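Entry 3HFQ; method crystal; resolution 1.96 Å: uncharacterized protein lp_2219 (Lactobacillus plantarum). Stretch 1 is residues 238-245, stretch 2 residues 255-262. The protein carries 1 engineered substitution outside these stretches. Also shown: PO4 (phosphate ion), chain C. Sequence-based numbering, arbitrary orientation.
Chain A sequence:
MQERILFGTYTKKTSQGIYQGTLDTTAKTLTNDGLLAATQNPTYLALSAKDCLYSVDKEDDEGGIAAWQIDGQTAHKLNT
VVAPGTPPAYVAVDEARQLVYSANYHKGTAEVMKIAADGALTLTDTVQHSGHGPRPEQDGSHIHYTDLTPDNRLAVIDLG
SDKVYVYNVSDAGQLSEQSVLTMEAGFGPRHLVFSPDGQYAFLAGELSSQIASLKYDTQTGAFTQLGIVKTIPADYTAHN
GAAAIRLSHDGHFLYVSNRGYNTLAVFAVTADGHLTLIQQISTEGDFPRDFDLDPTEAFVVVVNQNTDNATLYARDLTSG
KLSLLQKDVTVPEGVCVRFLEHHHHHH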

ATOM      1  N   ALA A 238      -4.262 -23.936  -0.664  1.00 21.40           N
ATOM      2  CA  ALA A 238      -5.420 -23.198  -0.164  1.00 20.17           C
ATOM      3  C   ALA A 238      -5.375 -21.746  -0.632  1.00 20.04           C
ATOM      4  O   ALA A 238      -4.391 -21.310  -1.224  1.00 22.94           O
ATOM      5  N   HIS A 239      -6.442 -21.001  -0.360  1.00 21.84           N
ATOM      6  CA  HIS A 239      -6.525 -19.601  -0.768  1.00 23.30           C
ATOM      7  C   HIS A 239      -5.397 -18.735  -0.223  1.00 17.64           C
ATOM      8  O   HIS A 239      -5.022 -18.834   0.943  1.00 13.96           O
ATOM      9  N   ASN A 240      -4.835 -17.904  -1.091  1.00 15.27           N
ATOM     10  CA  ASN A 240      -3.796 -16.980  -0.683  1.00 14.77           C
ATOM     11  C   ASN A 240      -3.778 -15.805  -1.630  1.00 15.26           C
ATOM     12  O   ASN A 240      -3.817 -15.973  -2.852  1.00 15.40           O
ATOM     13  N   GLY A 241      -3.730 -14.615  -1.052  1.00 12.50           N
ATOM     14  CA  GLY A 241      -3.678 -13.407  -1.846  1.00 11.17           C
ATOM     15  C   GLY A 241      -2.566 -12.534  -1.300  1.00 11.57           C
ATOM     16  O   GLY A 241      -2.650 -12.067  -0.168  1.00 12.35           O
ATOM     17  N   ALA A 242      -1.510 -12.330  -2.080  1.00 12.70           N
ATOM     18  CA  ALA A 242      -0.415 -11.478  -1.625  1.00 11.28           C
ATOM     19  C   ALA A 242      -1.006 -10.072  -1.516  1.00 12.78           C
ATOM     20  O   ALA A 242      -1.963  -9.751  -2.219  1.00 12.48           O
ATOM     21  N   ALA A 243      -0.454  -9.235  -0.643  1.00 10.07           N
ATOM     22  CA  ALA A 243      -1.006  -7.894  -0.470  1.00  8.88           C
ATOM     23  C   ALA A 243      -0.005  -6.747  -0.545  1.00 12.44           C
ATOM     24  O   ALA A 243       0.201  -6.159  -1.609  1.00 12.03           O
ATOM     25  N   ALA A 244       0.603  -6.419   0.592  1.00 10.41           N
ATOM     26  CA  ALA A 244       1.563  -5.325   0.660  1.00 11.14           C
ATOM     27  C   ALA A 244       2.976  -5.772   0.331  1.00 12.83           C
ATOM     28  O   ALA A 244       3.330  -6.934   0.529  1.00 10.49           O
ATOM     29  N   ILE A 245       3.781  -4.844  -0.171  1.00  9.82           N
ATOM     30  CA  ILE A 245       5.165  -5.143  -0.517  1.00 12.10           C
ATOM     31  C   ILE A 245       6.036  -3.949  -0.123  1.00 14.94           C
ATOM     32  O   ILE A 245       5.714  -2.802  -0.435  1.00  9.41           O
ATOM     33  N   TYR A 255       9.996  -7.406   1.326  1.00 12.07           N
ATOM     34  CA  TYR A 255       9.011  -8.055   2.181  1.00 10.41           C
ATOM     35  C   TYR A 255       7.631  -8.041   1.525  1.00 10.02           C
ATOM     36  O   TYR A 255       7.272  -7.076   0.852  1.00 10.97           O
ATOM     37  N   VAL A 256       6.867  -9.115   1.706  1.00  7.67           N
ATOM     38  CA  VAL A 256       5.517  -9.180   1.155  1.00  7.43           C
ATOM     39  C   VAL A 256       4.605  -9.914   2.138  1.00 12.33           C
ATOM     40  O   VAL A 256       5.042 -10.842   2.819  1.00 12.84           O
ATOM     41  N   SER A 257       3.350  -9.480   2.241  1.00  9.12           N
ATOM     42  CA  SER A 257       2.416 -10.135   3.148  1.00  7.65           C
ATOM     43  C   SER A 257       1.493 -11.082   2.384  1.00 15.75           C
ATOM     44  O   SER A 257       1.110 -10.814   1.241  1.00 11.25           O
ATOM     45  N   ASN A 258       1.149 -12.193   3.027  1.00 12.92           N
ATOM     46  CA  ASN A 258       0.289 -13.208   2.435  1.00 11.60           C
ATOM     47  C   ASN A 258      -1.005 -13.379   3.226  1.00 13.17           C
ATOM     48  O   ASN A 258      -0.970 -13.692   4.417  1.00 10.53           O
ATOM     49  N   ARG A 259      -2.140 -13.170   2.565  1.00  9.90           N
ATOM     50  CA  ARG A 259      -3.445 -13.336   3.204  1.00 11.26           C
ATOM     51  C   ARG A 259      -3.944 -14.744   2.908  1.00 12.48           C
ATOM     52  O   ARG A 259      -4.302 -15.065   1.773  1.00 13.82           O
ATOM     53  N   GLY A 260      -3.974 -15.575   3.941  1.00  8.78           N
ATOM     54  CA  GLY A 260      -4.391 -16.958   3.787  1.00 13.94           C
ATOM     55  C   GLY A 260      -3.317 -17.785   4.467  1.00 15.82           C
ATOM     56  O   GLY A 260      -3.572 -18.441   5.474  1.00 15.07           O
ATOM     57  N   TYR A 261      -2.106 -17.749   3.920  1.00 13.61           N
ATOM     58  CA  TYR A 261      -0.992 -18.471   4.523  1.00 13.63           C
ATOM     59  C   TYR A 261      -0.599 -17.651   5.752  1.00 14.00           C
ATOM     60  O   TYR A 261       0.088 -18.131   6.657  1.00 10.84           O
ATOM     61  N   ASN A 262      -1.054 -16.401   5.759  1.00 12.20           N
ATOM     62  CA  ASN A 262      -0.828 -15.457   6.849  1.00 13.89           C
ATOM     63  C   ASN A 262       0.605 -15.316   7.349  1.00 13.64           C
ATOM     64  O   ASN A 262       0.907 -15.595   8.515  1.00 10.26           O
TER

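Two antiparallel strands, 241-245 and 255-259, pair edge to edge across a beta bulge, and the long side chain of Arg259 folds back over the junction to tie them together. Backbone hydrogen bonds set the frame. Gly241 N donates to Arg259 O at 2.9 Å, and Arg259 N donates to Gly241 O at 3.0 Å. Ala243 N reaches Ser257 O at 2.9 Å, and Ser257 N reaches Ala244 O at 3.1 Å. The register shifts by one residue between the Ala242-Asn258 and Ile245-Val256 pairs.

Ser257 sits at the bulge. Its chi1 is p (62°), which places OG within reach of the backbone of the other strand. Ala244 N donates to Ser257 OG at 3.1 Å, so a side chain accepts from an amide within the shifted segment. The methyl group of Ala243 points toward stretch 2, with CB 3.4 Å from Ser257 OG.

Arg259 has the largest area covered by the opposite stretch. Its first three chi angles are m, t and m, and this path brings the guanidinium back toward stretch 1. Arg259 NE donates to Gly241 O at 3.1 Å, in nearly straight geometry. That carbonyl therefore accepts from both the backbone and the side chain of one residue. Arg259 NH2 donates to Ala242 O at 3.1 Å. Ala243 CB lies over one face of the guanidinium, 3.6 Å from Arg259 NE. An ideal CB on Gly241 would lie 3.6 Å from Arg259 NH2, close but not a clash.

A phosphate ion, probably from the crystallisation liquor, lies at the edge of the same guanidinium, near its plane. Its atom O2 accepts from Arg259 NH1 at 2.7 Å and from Arg259 NH2 at 3.0 Å.

Ala242, Ile245, Val256 and Asn258 share one face of the sheet. Ala242 CB meets Val256 CG2 at 4.2 Å, an apolar contact. Val256 is p, and Ile245 is t at both chi1 and chi2. Tyr255 is m, and its ring leads away from stretch 1.

Beyond the strands the two stretches stay close. Asn240 is buried with chi1 t, its side chain near Asn258 and Tyr261. His239, also t, brings ND1 to 3.8 Å from Arg259 O. Gly260 CA makes a CA-H...O contact with His239 O at 3.5 Å. A CB on Gly260 would clash with that oxygen, and the backbone angles also call for glycine. Within stretch 2, Gly260 N donates to Asn262 OD1 at 2.9 Å.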

ATOM      1  CB  ALA A 238      -5.467 -23.262   1.362  1.00 19.01           C
ATOM      2  CB  HIS A 239      -7.874 -19.003  -0.338  1.00 26.64           C
ATOM      3  CG  HIS A 239      -7.999 -17.527  -0.593  1.00 34.44           C
ATOM      4  ND1 HIS A 239      -7.411 -16.577   0.213  1.00 38.60           N
ATOM      5  CD2 HIS A 239      -8.642 -16.845  -1.573  1.00 35.05           C
ATOM      6  CE1 HIS A 239      -7.685 -15.371  -0.257  1.00 35.43           C
ATOM      7  NE2 HIS A 239      -8.429 -15.506  -1.338  1.00 39.00           N
ATOM      8  CB  ASN A 240      -2.403 -17.610  -0.675  1.00 14.11           C
ATOM      9  CG  ASN A 240      -1.374 -16.704  -0.010  1.00 13.25           C
ATOM     10  OD1 ASN A 240      -1.323 -16.606   1.215  1.00 11.92           O
ATOM     11  ND2 ASN A 240      -0.576 -16.011  -0.815  1.00 11.26           N
ATOM     12  CB  ALA A 242       0.733 -11.514  -2.626  1.00  8.95           C
ATOM     13  CB  ALA A 243      -1.778  -7.824   0.855  1.00  8.19           C
ATOM     14  CB  ALA A 244       1.531  -4.695   2.045  1.00 11.16           C
ATOM     15  CB  ILE A 245       5.295  -5.473  -2.033  1.00 10.37           C
ATOM     16  CG1 ILE A 245       6.729  -5.895  -2.363  1.00 11.36           C
ATOM     17  CG2 ILE A 245       4.859  -4.288  -2.876  1.00  8.28           C
ATOM     18  CD1 ILE A 245       6.855  -6.575  -3.723  1.00  8.21           C
ATOM     19  CB  TYR A 255       8.940  -7.341   3.543  1.00  8.29           C
ATOM     20  CG  TYR A 255      10.268  -7.266   4.278  1.00 12.54           C
ATOM     21  CD1 TYR A 255      11.267  -6.381   3.867  1.00 11.51           C
ATOM     22  CD2 TYR A 255      10.543  -8.117   5.348  1.00  9.40           C
ATOM     23  CE1 TYR A 255      12.512  -6.356   4.499  1.00 12.72           C
ATOM     24  CE2 TYR A 255      11.784  -8.100   5.986  1.00 12.47           C
ATOM     25  CZ  TYR A 255      12.765  -7.219   5.555  1.00 13.30           C
ATOM     26  OH  TYR A 255      14.014  -7.232   6.145  1.00 14.82           O
ATOM     27  CB  VAL A 256       5.495  -9.898  -0.226  1.00 11.83           C
ATOM     28  CG1 VAL A 256       5.897 -11.355  -0.081  1.00 11.44           C
ATOM     29  CG2 VAL A 256       4.111  -9.784  -0.851  1.00 13.21           C
ATOM     30  CB  SER A 257       1.594  -9.097   3.926  1.00  8.40           C
ATOM     31  OG  SER A 257       0.811  -8.292   3.062  1.00 12.66           O
ATOM     32  CB  ASN A 258       1.022 -14.557   2.392  1.00 10.39           C
ATOM     33  CG  ASN A 258       2.206 -14.555   1.441  1.00  9.58           C
ATOM     34  OD1 ASN A 258       3.359 -14.691   1.858  1.00 19.45           O
ATOM     35  ND2 ASN A 258       1.929 -14.399   0.159  1.00  7.95           N
ATOM     36  CB  ARG A 259      -4.439 -12.317   2.661  1.00 11.15           C
ATOM     37  CG  ARG A 259      -4.146 -10.890   3.069  1.00 11.16           C
ATOM     38  CD  ARG A 259      -5.039  -9.936   2.300  1.00 13.50           C
ATOM     39  NE  ARG A 259      -4.681  -9.902   0.883  1.00 14.74           N
ATOM     40  CZ  ARG A 259      -5.252  -9.104  -0.013  1.00 17.14           C
ATOM     41  NH1 ARG A 259      -6.218  -8.275   0.361  1.00 12.38           N
ATOM     42  NH2 ARG A 259      -4.843  -9.119  -1.279  1.00 15.76           N
ATOM     43  CB  TYR A 261       0.184 -18.570   3.541  1.00 11.38           C
ATOM     44  CG  TYR A 261       1.264 -19.533   3.983  1.00 11.28           C
ATOM     45  CD1 TYR A 261       0.967 -20.872   4.238  1.00 13.42           C
ATOM     46  CD2 TYR A 261       2.579 -19.106   4.156  1.00 14.47           C
ATOM     47  CE1 TYR A 261       1.954 -21.759   4.662  1.00 17.99           C
ATOM     48  CE2 TYR A 261       3.570 -19.984   4.579  1.00 18.97           C
ATOM     49  CZ  TYR A 261       3.251 -21.309   4.828  1.00 18.97           C
ATOM     50  OH  TYR A 261       4.229 -22.178   5.246  1.00 19.91           O
ATOM     51  CB  ASN A 262      -1.756 -15.794   8.026  1.00  8.65           C
ATOM     52  CG  ASN A 262      -3.223 -15.734   7.643  1.00 12.57           C
ATOM     53  OD1 ASN A 262      -3.620 -14.943   6.784  1.00 10.60           O
ATOM     54  ND2 ASN A 262      -4.041 -16.558   8.291  1.00 11.23           N
TER
HETATM   55  P   PO4 C 402      -7.888  -6.674  -2.572  1.00 18.55           P
HETATM   56  O1  PO4 C 402      -8.867  -7.749  -1.968  1.00 21.26           O
HETATM   57  O2  PO4 C 402      -6.519  -6.709  -1.794  1.00 16.27           O
HETATM   58  O3  PO4 C 402      -7.638  -6.982  -4.099  1.00 26.00           O
HETATM   59  O4  PO4 C 402      -8.526  -5.238  -2.427  1.00 24.62           O